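Fiber protein (Duck adenovirus 1, PDB 6ITX) probably attaches the virus to host-cell receptors through its trimeric C-terminal head domain. Local coordinates at residues G238-C251 and A262-T276. Sequence-based numbering, arbitrary orientation.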
ATOM      1  N   GLY A 238      28.431  -6.358  -3.492  1.00 27.30           N
ATOM      2  CA  GLY A 238      28.075  -6.855  -4.813  1.00 25.92           C
ATOM      3  C   GLY A 238      26.730  -7.553  -4.982  1.00 30.91           C
ATOM      4  O   GLY A 238      26.586  -8.296  -5.956  1.00 32.00           O
ATOM      5  N   MET A 239      25.737  -7.365  -4.103  1.00 27.33           N
ATOM      6  CA  MET A 239      24.499  -8.142  -4.243  1.00 31.06           C
ATOM      7  C   MET A 239      23.699  -7.742  -5.496  1.00 32.43           C
ATOM      8  O   MET A 239      23.093  -8.604  -6.145  1.00 29.49           O
ATOM      9  CB  MET A 239      23.639  -8.009  -2.979  1.00 26.98           C
ATOM     10  CG  MET A 239      24.211  -8.755  -1.757  1.00 35.18           C
ATOM     11  SD  MET A 239      24.593 -10.513  -2.094  1.00 37.69           S
ATOM     12  CE  MET A 239      22.930 -11.168  -2.261  1.00 36.04           C
ATOM     13  N   ASN A 240      23.690  -6.444  -5.850  1.00 31.05           N
ATOM     14  CA  ASN A 240      23.053  -5.910  -7.065  1.00 25.38           C
ATOM     15  C   ASN A 240      21.563  -6.218  -7.108  1.00 32.97           C
ATOM     16  O   ASN A 240      21.046  -6.740  -8.104  1.00 34.78           O
ATOM     17  CB  ASN A 240      23.729  -6.416  -8.344  1.00 28.68           C
ATOM     18  CG  ASN A 240      25.220  -6.025  -8.438  1.00 34.49           C
ATOM     19  OD1 ASN A 240      26.028  -6.781  -8.971  1.00 40.22           O
ATOM     20  ND2 ASN A 240      25.581  -4.864  -7.913  1.00 39.07           N
ATOM     21  N   PHE A 241      20.862  -5.888  -6.025  1.00 31.17           N
ATOM     22  CA  PHE A 241      19.426  -6.138  -5.985  1.00 31.83           C
ATOM     23  C   PHE A 241      18.687  -5.271  -6.998  1.00 32.76           C
ATOM     24  O   PHE A 241      19.040  -4.110  -7.232  1.00 32.45           O
ATOM     25  CB  PHE A 241      18.864  -5.875  -4.593  1.00 27.83           C
ATOM     26  CG  PHE A 241      19.386  -6.801  -3.557  1.00 32.45           C
ATOM     27  CD1 PHE A 241      19.147  -8.169  -3.647  1.00 33.60           C
ATOM     28  CD2 PHE A 241      20.126  -6.318  -2.483  1.00 34.49           C
ATOM     29  CE1 PHE A 241      19.640  -9.053  -2.673  1.00 29.77           C
ATOM     30  CE2 PHE A 241      20.618  -7.200  -1.516  1.00 36.31           C
ATOM     31  CZ  PHE A 241      20.374  -8.571  -1.622  1.00 27.41           C
ATOM     32  N   THR A 242      17.634  -5.840  -7.586  1.00 35.39           N
ATOM     33  CA  THR A 242      16.814  -5.134  -8.554  1.00 33.14           C
ATOM     34  C   THR A 242      15.373  -4.967  -8.124  1.00 32.58           C
ATOM     35  O   THR A 242      14.670  -4.150  -8.723  1.00 37.49           O
ATOM     36  CB  THR A 242      16.837  -5.845  -9.911  1.00 28.51           C
ATOM     37  OG1 THR A 242      16.505  -7.227  -9.713  1.00 32.25           O
ATOM     38  CG2 THR A 242      18.209  -5.717 -10.557  1.00 23.41           C
ATOM     39  N   GLY A 243      14.917  -5.686  -7.110  1.00 32.61           N
ATOM     40  CA  GLY A 243      13.554  -5.513  -6.648  1.00 33.43           C
ATOM     41  C   GLY A 243      13.159  -6.589  -5.656  1.00 34.84           C
ATOM     42  O   GLY A 243      13.911  -7.522  -5.360  1.00 33.11           O
ATOM     43  N   GLY A 244      11.948  -6.440  -5.146  1.00 37.02           N
ATOM     44  CA  GLY A 244      11.472  -7.332  -4.111  1.00 32.12           C
ATOM     45  C   GLY A 244       9.970  -7.267  -4.006  1.00 33.64           C
ATOM     46  O   GLY A 244       9.351  -6.230  -4.273  1.00 30.28           O
ATOM     47  N   ASN A 245       9.379  -8.390  -3.623  1.00 34.70           N
ATOM     48  CA  ASN A 245       7.943  -8.431  -3.436  1.00 37.41           C
ATOM     49  C   ASN A 245       7.612  -9.243  -2.195  1.00 33.44           C
ATOM     50  O   ASN A 245       8.233 -10.272  -1.922  1.00 34.06           O
ATOM     51  CB  ASN A 245       7.258  -8.965  -4.696  1.00 34.19           C
ATOM     52  CG  ASN A 245       7.103  -7.870  -5.754  1.00 39.14           C
ATOM     53  OD1 ASN A 245       6.368  -6.906  -5.552  1.00 35.77           O
ATOM     54  ND2 ASN A 245       7.823  -7.999  -6.864  1.00 46.12           N
ATOM     55  N   LEU A 246       6.679  -8.720  -1.413  1.00 31.55           N
ATOM     56  CA  LEU A 246       6.162  -9.384  -0.232  1.00 32.10           C
ATOM     57  C   LEU A 246       4.743  -9.813  -0.555  1.00 30.39           C
ATOM     58  O   LEU A 246       3.968  -9.016  -1.090  1.00 33.37           O
ATOM     59  CB  LEU A 246       6.185  -8.445   0.981  1.00 32.58           C
ATOM     60  CG  LEU A 246       5.323  -8.818   2.194  1.00 32.33           C
ATOM     61  CD1 LEU A 246       5.783 -10.121   2.834  1.00 31.81           C
ATOM     62  CD2 LEU A 246       5.370  -7.724   3.194  1.00 28.27           C
ATOM     63  N   TYR A 247       4.416 -11.070  -0.272  1.00 30.44           N
ATOM     64  CA  TYR A 247       3.088 -11.611  -0.539  1.00 33.48           C
ATOM     65  C   TYR A 247       2.485 -12.021   0.792  1.00 34.56           C
ATOM     66  O   TYR A 247       3.030 -12.895   1.477  1.00 35.06           O
ATOM     67  CB  TYR A 247       3.136 -12.802  -1.507  1.00 29.57           C
ATOM     68  CG  TYR A 247       3.770 -12.460  -2.829  1.00 33.00           C
ATOM     69  CD1 TYR A 247       5.138 -12.339  -2.931  1.00 29.28           C
ATOM     70  CD2 TYR A 247       2.997 -12.243  -3.978  1.00 33.64           C
ATOM     71  CE1 TYR A 247       5.737 -12.012  -4.109  1.00 34.17           C
ATOM     72  CE2 TYR A 247       3.595 -11.915  -5.178  1.00 31.01           C
ATOM     73  CZ  TYR A 247       4.981 -11.792  -5.228  1.00 35.62           C
ATOM     74  OH  TYR A 247       5.658 -11.475  -6.386  1.00 32.09           O
ATOM     75  N   VAL A 248       1.381 -11.379   1.167  1.00 30.84           N
ATOM     76  CA  VAL A 248       0.744 -11.631   2.449  1.00 29.88           C
ATOM     77  C   VAL A 248      -0.479 -12.491   2.211  1.00 35.82           C
ATOM     78  O   VAL A 248      -1.285 -12.217   1.312  1.00 36.01           O
ATOM     79  CB  VAL A 248       0.360 -10.328   3.161  1.00 28.81           C
ATOM     80  CG1 VAL A 248      -0.344 -10.645   4.455  1.00 25.85           C
ATOM     81  CG2 VAL A 248       1.574  -9.461   3.382  1.00 26.75           C
ATOM     82  N   CYS A 249      -0.616 -13.516   3.010  1.00 35.44           N
ATOM     83  CA  CYS A 249      -1.733 -14.426   2.928  1.00 32.90           C
ATOM     84  C   CYS A 249      -1.876 -15.079   4.290  1.00 38.45           C
ATOM     85  O   CYS A 249      -0.913 -15.692   4.786  1.00 34.22           O
ATOM     86  CB  CYS A 249      -1.517 -15.489   1.859  1.00 33.31           C
ATOM     87  SG  CYS A 249      -2.867 -16.661   1.880  1.00 34.00           S
ATOM     88  N   PRO A 250      -3.032 -14.952   4.936  1.00 33.65           N
ATOM     89  CA  PRO A 250      -3.220 -15.619   6.223  1.00 37.85           C
ATOM     90  C   PRO A 250      -3.089 -17.133   6.093  1.00 35.50           C
ATOM     91  O   PRO A 250      -3.232 -17.713   5.015  1.00 35.60           O
ATOM     92  CB  PRO A 250      -4.633 -15.190   6.629  1.00 37.29           C
ATOM     93  CG  PRO A 250      -4.742 -13.824   6.035  1.00 34.21           C
ATOM     94  CD  PRO A 250      -4.101 -13.978   4.675  1.00 33.90           C
ATOM     95  N   CYS A 251      -2.779 -17.772   7.217  1.00 36.02           N
ATOM     96  CA  CYS A 251      -2.487 -19.197   7.213  1.00 37.67           C
ATOM     97  C   CYS A 251      -2.985 -19.852   8.492  1.00 37.37           C
ATOM     98  O   CYS A 251      -3.244 -19.194   9.509  1.00 34.08           O
ATOM     99  CB  CYS A 251      -0.993 -19.451   7.091  1.00 34.31           C
ATOM    100  SG  CYS A 251      -0.174 -18.680   8.493  1.00 33.18           S
ATOM    101  N   ALA A 262      -2.998 -17.273  11.504  1.00 39.97           N
ATOM    102  CA  ALA A 262      -1.723 -16.578  11.514  1.00 36.25           C
ATOM    103  C   ALA A 262      -1.547 -15.914  10.153  1.00 39.53           C
ATOM    104  O   ALA A 262      -2.436 -15.985   9.302  1.00 40.52           O
ATOM    105  CB  ALA A 262      -0.587 -17.542  11.852  1.00 31.79           C
ATOM    106  N   ILE A 263      -0.402 -15.259   9.930  1.00 35.84           N
ATOM    107  CA  ILE A 263      -0.116 -14.608   8.652  1.00 36.34           C
ATOM    108  C   ILE A 263       1.127 -15.237   8.035  1.00 36.39           C
ATOM    109  O   ILE A 263       2.196 -15.250   8.660  1.00 34.42           O
ATOM    110  CB  ILE A 263       0.074 -13.095   8.801  1.00 36.84           C
ATOM    111  CG1 ILE A 263      -1.210 -12.449   9.298  1.00 37.32           C
ATOM    112  CG2 ILE A 263       0.447 -12.489   7.478  1.00 35.94           C
ATOM    113  CD1 ILE A 263      -1.141 -12.127  10.774  1.00 37.09           C
ATOM    114  N   TYR A 264       0.983 -15.756   6.808  1.00 34.12           N
ATOM    115  CA  TYR A 264       2.101 -16.248   6.012  1.00 32.32           C
ATOM    116  C   TYR A 264       2.623 -15.133   5.117  1.00 33.19           C
ATOM    117  O   TYR A 264       1.854 -14.343   4.563  1.00 34.60           O
ATOM    118  CB  TYR A 264       1.680 -17.443   5.148  1.00 32.22           C
ATOM    119  CG  TYR A 264       2.778 -18.038   4.278  1.00 32.37           C
ATOM    120  CD1 TYR A 264       3.883 -18.681   4.845  1.00 32.89           C
ATOM    121  CD2 TYR A 264       2.700 -17.984   2.891  1.00 32.72           C
ATOM    122  CE1 TYR A 264       4.886 -19.241   4.056  1.00 32.63           C
ATOM    123  CE2 TYR A 264       3.700 -18.555   2.083  1.00 36.00           C
ATOM    124  CZ  TYR A 264       4.794 -19.180   2.670  1.00 37.38           C
ATOM    125  OH  TYR A 264       5.795 -19.741   1.876  1.00 37.76           O
ATOM    126  N   MET A 265       3.937 -15.066   4.985  1.00 33.33           N
ATOM    127  CA  MET A 265       4.576 -14.020   4.206  1.00 31.63           C
ATOM    128  C   MET A 265       5.695 -14.654   3.418  1.00 33.67           C
ATOM    129  O   MET A 265       6.637 -15.181   4.013  1.00 35.19           O
ATOM    130  CB  MET A 265       5.117 -12.928   5.112  1.00 28.70           C
ATOM    131  CG  MET A 265       4.024 -12.341   5.960  1.00 33.53           C
ATOM    132  SD  MET A 265       4.533 -10.809   6.675  1.00 49.04           S
ATOM    133  CE  MET A 265       3.082  -9.856   6.404  1.00 41.25           C
ATOM    134  N   VAL A 266       5.590 -14.640   2.096  1.00 32.34           N
ATOM    135  CA  VAL A 266       6.667 -15.130   1.252  1.00 37.11           C
ATOM    136  C   VAL A 266       7.313 -13.932   0.572  1.00 32.71           C
ATOM    137  O   VAL A 266       6.614 -13.045   0.062  1.00 31.08           O
ATOM    138  CB  VAL A 266       6.179 -16.189   0.245  1.00 34.52           C
ATOM    139  CG1 VAL A 266       4.960 -15.717  -0.502  1.00 30.50           C
ATOM    140  CG2 VAL A 266       7.309 -16.559  -0.701  1.00 32.89           C
ATOM    141  N   PHE A 267       8.640 -13.877   0.635  1.00 33.74           N
ATOM    142  CA  PHE A 267       9.445 -12.799   0.071  1.00 31.03           C
ATOM    143  C   PHE A 267      10.148 -13.321  -1.167  1.00 31.65           C
ATOM    144  O   PHE A 267      10.748 -14.402  -1.127  1.00 33.82           O
ATOM    145  CB  PHE A 267      10.505 -12.317   1.063  1.00 31.17           C
ATOM    146  CG  PHE A 267       9.952 -11.688   2.295  1.00 29.67           C
ATOM    147  CD1 PHE A 267       9.357 -12.453   3.270  1.00 29.97           C
ATOM    148  CD2 PHE A 267      10.041 -10.324   2.483  1.00 30.97           C
ATOM    149  CE1 PHE A 267       8.855 -11.866   4.402  1.00 34.82           C
ATOM    150  CE2 PHE A 267       9.530  -9.725   3.610  1.00 30.07           C
ATOM    151  CZ  PHE A 267       8.941 -10.492   4.575  1.00 33.21           C
ATOM    152  N   VAL A 268      10.086 -12.564  -2.257  1.00 32.23           N
ATOM    153  CA  VAL A 268      10.870 -12.852  -3.458  1.00 33.53           C
ATOM    154  C   VAL A 268      11.716 -11.622  -3.752  1.00 33.35           C
ATOM    155  O   VAL A 268      11.187 -10.507  -3.860  1.00 35.45           O
ATOM    156  CB  VAL A 268       9.986 -13.215  -4.658  1.00 31.04           C
ATOM    157  CG1 VAL A 268      10.832 -13.509  -5.882  1.00 28.72           C
ATOM    158  CG2 VAL A 268       9.134 -14.401  -4.322  1.00 40.42           C
ATOM    159  N   ILE A 269      13.023 -11.823  -3.868  1.00 30.77           N
ATOM    160  CA  ILE A 269      13.999 -10.748  -3.988  1.00 29.96           C
ATOM    161  C   ILE A 269      14.876 -11.094  -5.180  1.00 30.09           C
ATOM    162  O   ILE A 269      15.306 -12.248  -5.310  1.00 35.04           O
ATOM    163  CB  ILE A 269      14.833 -10.613  -2.693  1.00 28.94           C
ATOM    164  CG1 ILE A 269      14.002  -9.991  -1.560  1.00 28.83           C
ATOM    165  CG2 ILE A 269      16.112  -9.830  -2.928  1.00 31.64           C
ATOM    166  CD1 ILE A 269      14.698 -10.054  -0.174  1.00 31.75           C
ATOM    167  N   THR A 270      15.121 -10.124  -6.060  1.00 24.62           N
ATOM    168  CA  THR A 270      15.830 -10.401  -7.305  1.00 29.44           C
ATOM    169  C   THR A 270      17.124  -9.594  -7.429  1.00 33.03           C
ATOM    170  O   THR A 270      17.297  -8.540  -6.815  1.00 33.52           O
ATOM    171  CB  THR A 270      14.948 -10.120  -8.523  1.00 30.28           C
ATOM    172  OG1 THR A 270      14.482  -8.759  -8.475  1.00 30.77           O
ATOM    173  CG2 THR A 270      13.778 -11.086  -8.559  1.00 21.64           C
ATOM    174  N   GLN A 271      18.030 -10.110  -8.249  1.00 33.67           N
ATOM    175  CA  GLN A 271      19.340  -9.524  -8.480  1.00 31.45           C
ATOM    176  C   GLN A 271      19.608  -9.478  -9.982  1.00 33.78           C
ATOM    177  O   GLN A 271      19.122 -10.322 -10.746  1.00 26.47           O
ATOM    178  CB  GLN A 271      20.469 -10.338  -7.813  1.00 30.35           C
ATOM    179  CG  GLN A 271      20.359 -10.623  -6.332  1.00 31.34           C
ATOM    180  CD  GLN A 271      21.387 -11.683  -5.880  1.00 35.38           C
ATOM    181  OE1 GLN A 271      21.104 -12.879  -5.881  1.00 36.22           O
ATOM    182  NE2 GLN A 271      22.588 -11.241  -5.525  1.00 34.36           N
ATOM    183  N   SER A 272      20.408  -8.498 -10.398  1.00 36.07           N
ATOM    184  CA  SER A 272      20.828  -8.438 -11.788  1.00 30.91           C
ATOM    185  C   SER A 272      21.872  -9.521 -12.043  1.00 32.99           C
ATOM    186  O   SER A 272      22.295 -10.240 -11.134  1.00 36.72           O
ATOM    187  CB  SER A 272      21.345  -7.046 -12.117  1.00 28.13           C
ATOM    188  OG  SER A 272      22.388  -6.691 -11.232  1.00 36.01           O
ATOM    189  N   ALA A 273      22.303  -9.641 -13.301  1.00 31.40           N
ATOM    190  CA  ALA A 273      23.076 -10.814 -13.708  1.00 34.53           C
ATOM    191  C   ALA A 273      24.406 -10.949 -12.967  1.00 37.95           C
ATOM    192  O   ALA A 273      24.909 -12.068 -12.818  1.00 46.04           O
ATOM    193  CB  ALA A 273      23.330 -10.783 -15.213  1.00 31.73           C
ATOM    194  N   LEU A 274      24.994  -9.852 -12.492  1.00 35.64           N
ATOM    195  CA  LEU A 274      26.329  -9.929 -11.898  1.00 41.39           C
ATOM    196  C   LEU A 274      26.338  -9.839 -10.368  1.00 39.57           C
ATOM    197  O   LEU A 274      27.398  -9.603  -9.777  1.00 38.49           O
ATOM    198  CB  LEU A 274      27.221  -8.828 -12.480  1.00 44.55           C
ATOM    199  CG  LEU A 274      27.537  -8.929 -13.977  1.00 45.68           C
ATOM    200  CD1 LEU A 274      28.508  -7.825 -14.375  1.00 31.68           C
ATOM    201  CD2 LEU A 274      28.070 -10.323 -14.344  1.00 33.23           C
ATOM    202  N   GLY A 275      25.197  -9.993  -9.708  1.00 33.08           N
ATOM    203  CA  GLY A 275      25.203  -9.987  -8.266  1.00 35.56           C
ATOM    204  C   GLY A 275      25.834 -11.249  -7.705  1.00 39.98           C
ATOM    205  O   GLY A 275      25.892 -12.291  -8.358  1.00 38.20           O
ATOM    206  N   THR A 276      26.321 -11.159  -6.469  1.00 32.28           N
ATOM    207  CA  THR A 276      26.990 -12.309  -5.895  1.00 35.76           C
ATOM    208  C   THR A 276      25.963 -13.376  -5.537  1.00 37.04           C
ATOM    209  O   THR A 276      24.821 -13.077  -5.167  1.00 39.99           O
ATOM    210  CB  THR A 276      27.840 -11.912  -4.666  1.00 38.04           C
ATOM    211  OG1 THR A 276      27.048 -11.869  -3.480  1.00 37.18           O
ATOM    212  CG2 THR A 276      28.503 -10.556  -4.858  1.00 31.24           C
TER
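The side-chain NE2 of Q271 is held between two backbone carbonyls at the open end of an antiparallel beta hairpin, strands 241-253 and 262-271, in the beta-rich fiber head. Q271 NE2 donates to M239 O at 2.8 Å, in the carbonyl plane and on a lone pair. The second bond, from Q271 NE2 to T276 O of its own segment, is 2.9 Å long. Both acceptors lie close to the plane of the amide, which fixes its rotation; at the other end, OE1 bonds to S154 OG. The extended Q271 chain (chi2 168°) carries the amide across to the M239 carbonyl.

Backbone bonds link the strands from G243 with T270 to C251 with A262. A beta bulge shifts the register by one between F241 and G243. There T242 N donates to T270 O, and the hydroxyls T242 OG1 and T270 OG1 share a hydrogen bond of 2.8 Å. Beyond the strands, S272 to G275 form a type I turn, and S272 N bonds to N240 O.

L246, V248, I263, M265, F267 and I269 line one face of the hairpin; several of them pack on strand 288-299. V248 CG2 meets the M265 methyl CE at 3.4 Å. Y247, V266 and V268 lie on the other face, where Y247 CB touches V266 CG1 and the V266 carbonyl oxygen sits at the edge of the Y247 ring. F267 also stacks on F161. In L246, chi1 163° and chi2 64° together bring CD1 over one face of the F267 ring, 3.8 Å from the centroid, in a CH-pi contact.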